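PDB 3PEF: 6-phosphogluconate dehydrogenase, NAD-binding from Geobacter metallireducens, which probably reduces succinic semialdehyde to gamma-hydroxybutyrate with NADPH, as a member of the beta-hydroxyacid dehydrogenase family. Local coordinates for residues G180-F185 with A217-L222. The protein carries 2 engineered substitutions. Numbering follows the deposited sequence.
Sequences GMMACF and ALKGGL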
ATOM      1  N   GLY A 180      -8.482   9.154  -3.013  1.00 16.39           N
ATOM      2  CA  GLY A 180      -8.246   8.354  -1.826  1.00 17.07           C
ATOM      3  C   GLY A 180      -9.497   8.249  -0.977  1.00 20.65           C
ATOM      4  O   GLY A 180      -9.836   7.168  -0.476  1.00 19.34           O
ATOM      5  N   MET A 181     -10.213   9.359  -0.805  1.00 26.33           N
ATOM      6  CA  MET A 181     -11.407   9.267   0.029  1.00 31.65           C
ATOM      7  C   MET A 181     -12.513   8.408  -0.590  1.00 27.45           C
ATOM      8  O   MET A 181     -13.189   7.686   0.132  1.00 24.05           O
ATOM      9  CB  MET A 181     -11.880  10.617   0.615  1.00 35.50           C
ATOM     10  CG  MET A 181     -12.480  11.617  -0.315  1.00 38.59           C
ATOM     11  SD  MET A 181     -12.544  13.254   0.511  1.00 31.54           S
ATOM     12  CE  MET A 181     -14.107  13.154   1.387  1.00 22.01           C
ATOM     13  N   MET A 182     -12.658   8.428  -1.917  1.00 22.86           N
ATOM     14  CA  MET A 182     -13.584   7.498  -2.574  1.00 16.33           C
ATOM     15  C   MET A 182     -13.171   6.037  -2.316  1.00 20.84           C
ATOM     16  O   MET A 182     -14.000   5.178  -1.959  1.00 21.88           O
ATOM     17  CB  MET A 182     -13.692   7.788  -4.081  1.00 20.70           C
ATOM     18  CG  MET A 182     -14.640   6.845  -4.849  1.00 18.40           C
ATOM     19  SD  MET A 182     -16.367   6.920  -4.287  1.00 29.62           S
ATOM     20  CE  MET A 182     -16.801   8.565  -4.843  1.00 69.05           C
ATOM     21  N   ALA A 183     -11.883   5.758  -2.474  1.00 21.65           N
ATOM     22  CA  ALA A 183     -11.373   4.410  -2.239  1.00 22.20           C
ATOM     23  C   ALA A 183     -11.663   3.962  -0.801  1.00 22.26           C
ATOM     24  O   ALA A 183     -12.121   2.840  -0.568  1.00 26.72           O
ATOM     25  CB  ALA A 183      -9.879   4.343  -2.534  1.00 26.25           C
ATOM     26  N   CYS A 184     -11.419   4.849   0.159  1.00 18.80           N
ATOM     27  CA  CYS A 184     -11.635   4.504   1.556  1.00 25.05           C
ATOM     28  C   CYS A 184     -13.120   4.305   1.845  1.00 27.57           C
ATOM     29  O   CYS A 184     -13.500   3.369   2.531  1.00 26.76           O
ATOM     30  CB  CYS A 184     -11.054   5.587   2.469  1.00 21.39           C
ATOM     31  SG  CYS A 184      -9.255   5.603   2.426  1.00 30.64           S
ATOM     32  N   PHE A 185     -13.943   5.208   1.317  1.00 26.36           N
ATOM     33  CA  PHE A 185     -15.387   5.190   1.506  1.00 21.51           C
ATOM     34  C   PHE A 185     -15.948   3.851   1.015  1.00 28.42           C
ATOM     35  O   PHE A 185     -16.733   3.206   1.703  1.00 25.14           O
ATOM     36  CB  PHE A 185     -15.978   6.369   0.718  1.00 25.26           C
ATOM     37  CG  PHE A 185     -17.491   6.489   0.773  1.00 22.08           C
ATOM     38  CD1 PHE A 185     -18.160   6.604   1.985  1.00 23.08           C
ATOM     39  CD2 PHE A 185     -18.229   6.568  -0.407  1.00 23.49           C
ATOM     40  CE1 PHE A 185     -19.546   6.759   2.028  1.00 20.28           C
ATOM     41  CE2 PHE A 185     -19.630   6.715  -0.384  1.00 25.07           C
ATOM     42  CZ  PHE A 185     -20.287   6.808   0.834  1.00 25.37           C
ATOM     43  N   ALA A 217     -22.593  11.719   0.174  1.00 26.44           N
ATOM     44  CA  ALA A 217     -24.047  11.692   0.208  1.00 28.31           C
ATOM     45  C   ALA A 217     -24.601  11.308  -1.165  1.00 31.71           C
ATOM     46  O   ALA A 217     -25.469  10.444  -1.272  1.00 33.20           O
ATOM     47  CB  ALA A 217     -24.601  13.044   0.678  1.00 24.44           C
ATOM     48  N   LEU A 218     -24.090  11.951  -2.212  1.00 27.51           N
ATOM     49  CA  LEU A 218     -24.501  11.633  -3.580  1.00 25.51           C
ATOM     50  C   LEU A 218     -24.060  10.230  -4.023  1.00 28.65           C
ATOM     51  O   LEU A 218     -24.878   9.428  -4.476  1.00 26.00           O
ATOM     52  CB  LEU A 218     -23.971  12.681  -4.573  1.00 24.34           C
ATOM     53  CG  LEU A 218     -24.232  12.324  -6.042  1.00 26.57           C
ATOM     54  CD1 LEU A 218     -25.738  12.352  -6.342  1.00 23.14           C
ATOM     55  CD2 LEU A 218     -23.469  13.251  -6.975  1.00 29.53           C
ATOM     56  N   LYS A 219     -22.769   9.930  -3.896  1.00 22.89           N
ATOM     57  CA  LYS A 219     -22.242   8.656  -4.381  1.00 18.22           C
ATOM     58  C   LYS A 219     -22.737   7.455  -3.571  1.00 23.62           C
ATOM     59  O   LYS A 219     -22.947   6.361  -4.121  1.00 25.81           O
ATOM     60  CB  LYS A 219     -20.704   8.684  -4.419  1.00 21.45           C
ATOM     61  CG  LYS A 219     -20.131   9.808  -5.288  1.00 24.15           C
ATOM     62  CD  LYS A 219     -20.505   9.651  -6.780  1.00 21.89           C
ATOM     63  CE  LYS A 219     -19.747  10.705  -7.606  1.00 25.37           C
ATOM     64  NZ  LYS A 219     -20.109  10.768  -9.072  1.00 24.08           N
ATOM     65  N   GLY A 220     -22.910   7.663  -2.265  1.00 23.71           N
ATOM     66  CA  GLY A 220     -23.376   6.620  -1.373  1.00 19.41           C
ATOM     67  C   GLY A 220     -24.722   6.126  -1.871  1.00 21.86           C
ATOM     68  O   GLY A 220     -24.970   4.932  -1.934  1.00 25.77           O
ATOM     69  N   GLY A 221     -25.581   7.050  -2.263  1.00 25.20           N
ATOM     70  CA  GLY A 221     -26.917   6.680  -2.697  1.00 27.06           C
ATOM     71  C   GLY A 221     -26.854   5.912  -4.007  1.00 36.34           C
ATOM     72  O   GLY A 221     -27.503   4.878  -4.160  1.00 35.15           O
ATOM     73  N   LEU A 222     -26.059   6.415  -4.954  1.00 31.47           N
ATOM     74  CA  LEU A 222     -25.961   5.782  -6.262  1.00 27.62           C
ATOM     75  C   LEU A 222     -25.342   4.412  -6.116  1.00 27.74           C
ATOM     76  O   LEU A 222     -25.721   3.461  -6.793  1.00 30.82           O
ATOM     77  CB  LEU A 222     -25.140   6.645  -7.215  1.00 18.96           C
ATOM     78  CG  LEU A 222     -25.774   7.998  -7.507  1.00 28.04           C
ATOM     79  CD1 LEU A 222     -24.789   8.878  -8.270  1.00 24.29           C
ATOM     80  CD2 LEU A 222     -27.082   7.795  -8.298  1.00 26.21           C
TER
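The outer edge of the F185 ring comes up against the backbone of G220, an example of how side chains fill the interval between two helical segments whose backbones stand apart, here 8.6 Å between the CA atoms of F185 and G220. F185 CZ lies 3.8 Å from G220 CA and F185 CE2 3.9 Å from G220 N; the amide nitrogen sits in the ring plane and the CA near it, and the phenyl group meets the other helix edge-on. CG lies opposite the backbone N (chi1 179°), which sends the ring from its own helix toward G220. The absence of a side chain at G220 lets the ring edge come this close to its backbone. F185 also stacks with F216 and touches I223, both from helix 214-224. Cut back to an alanine, this position would probably lose the ring edge beside G220 and the stack on F216, opening a gap between the helices.

Alongside, M182 reaches over by its terminal methyl. Its chain leaves the helix extended and then bends twice, chi2 61° and chi3 69°, which brings CE to 3.6 Å from K219 CG and 3.9 Å from K219 CB. The two side chains run nearly perpendicular, a thioether methyl resting on the aliphatic base of a lysine. All of this joins the long helix 166-194 to the short helix 214-224 within the all-helical C-terminal domain that follows the Rossmann-type NADP-binding domain in this family. The lysine chain bends once, about its CB–CG bond, and is extended from there on, leading away from M182 to a salt bridge between NZ and D277. F278 packs against both M182 and K219, while the lysine side chain comes within about 4 Å of that of A231, an NADP-binding residue.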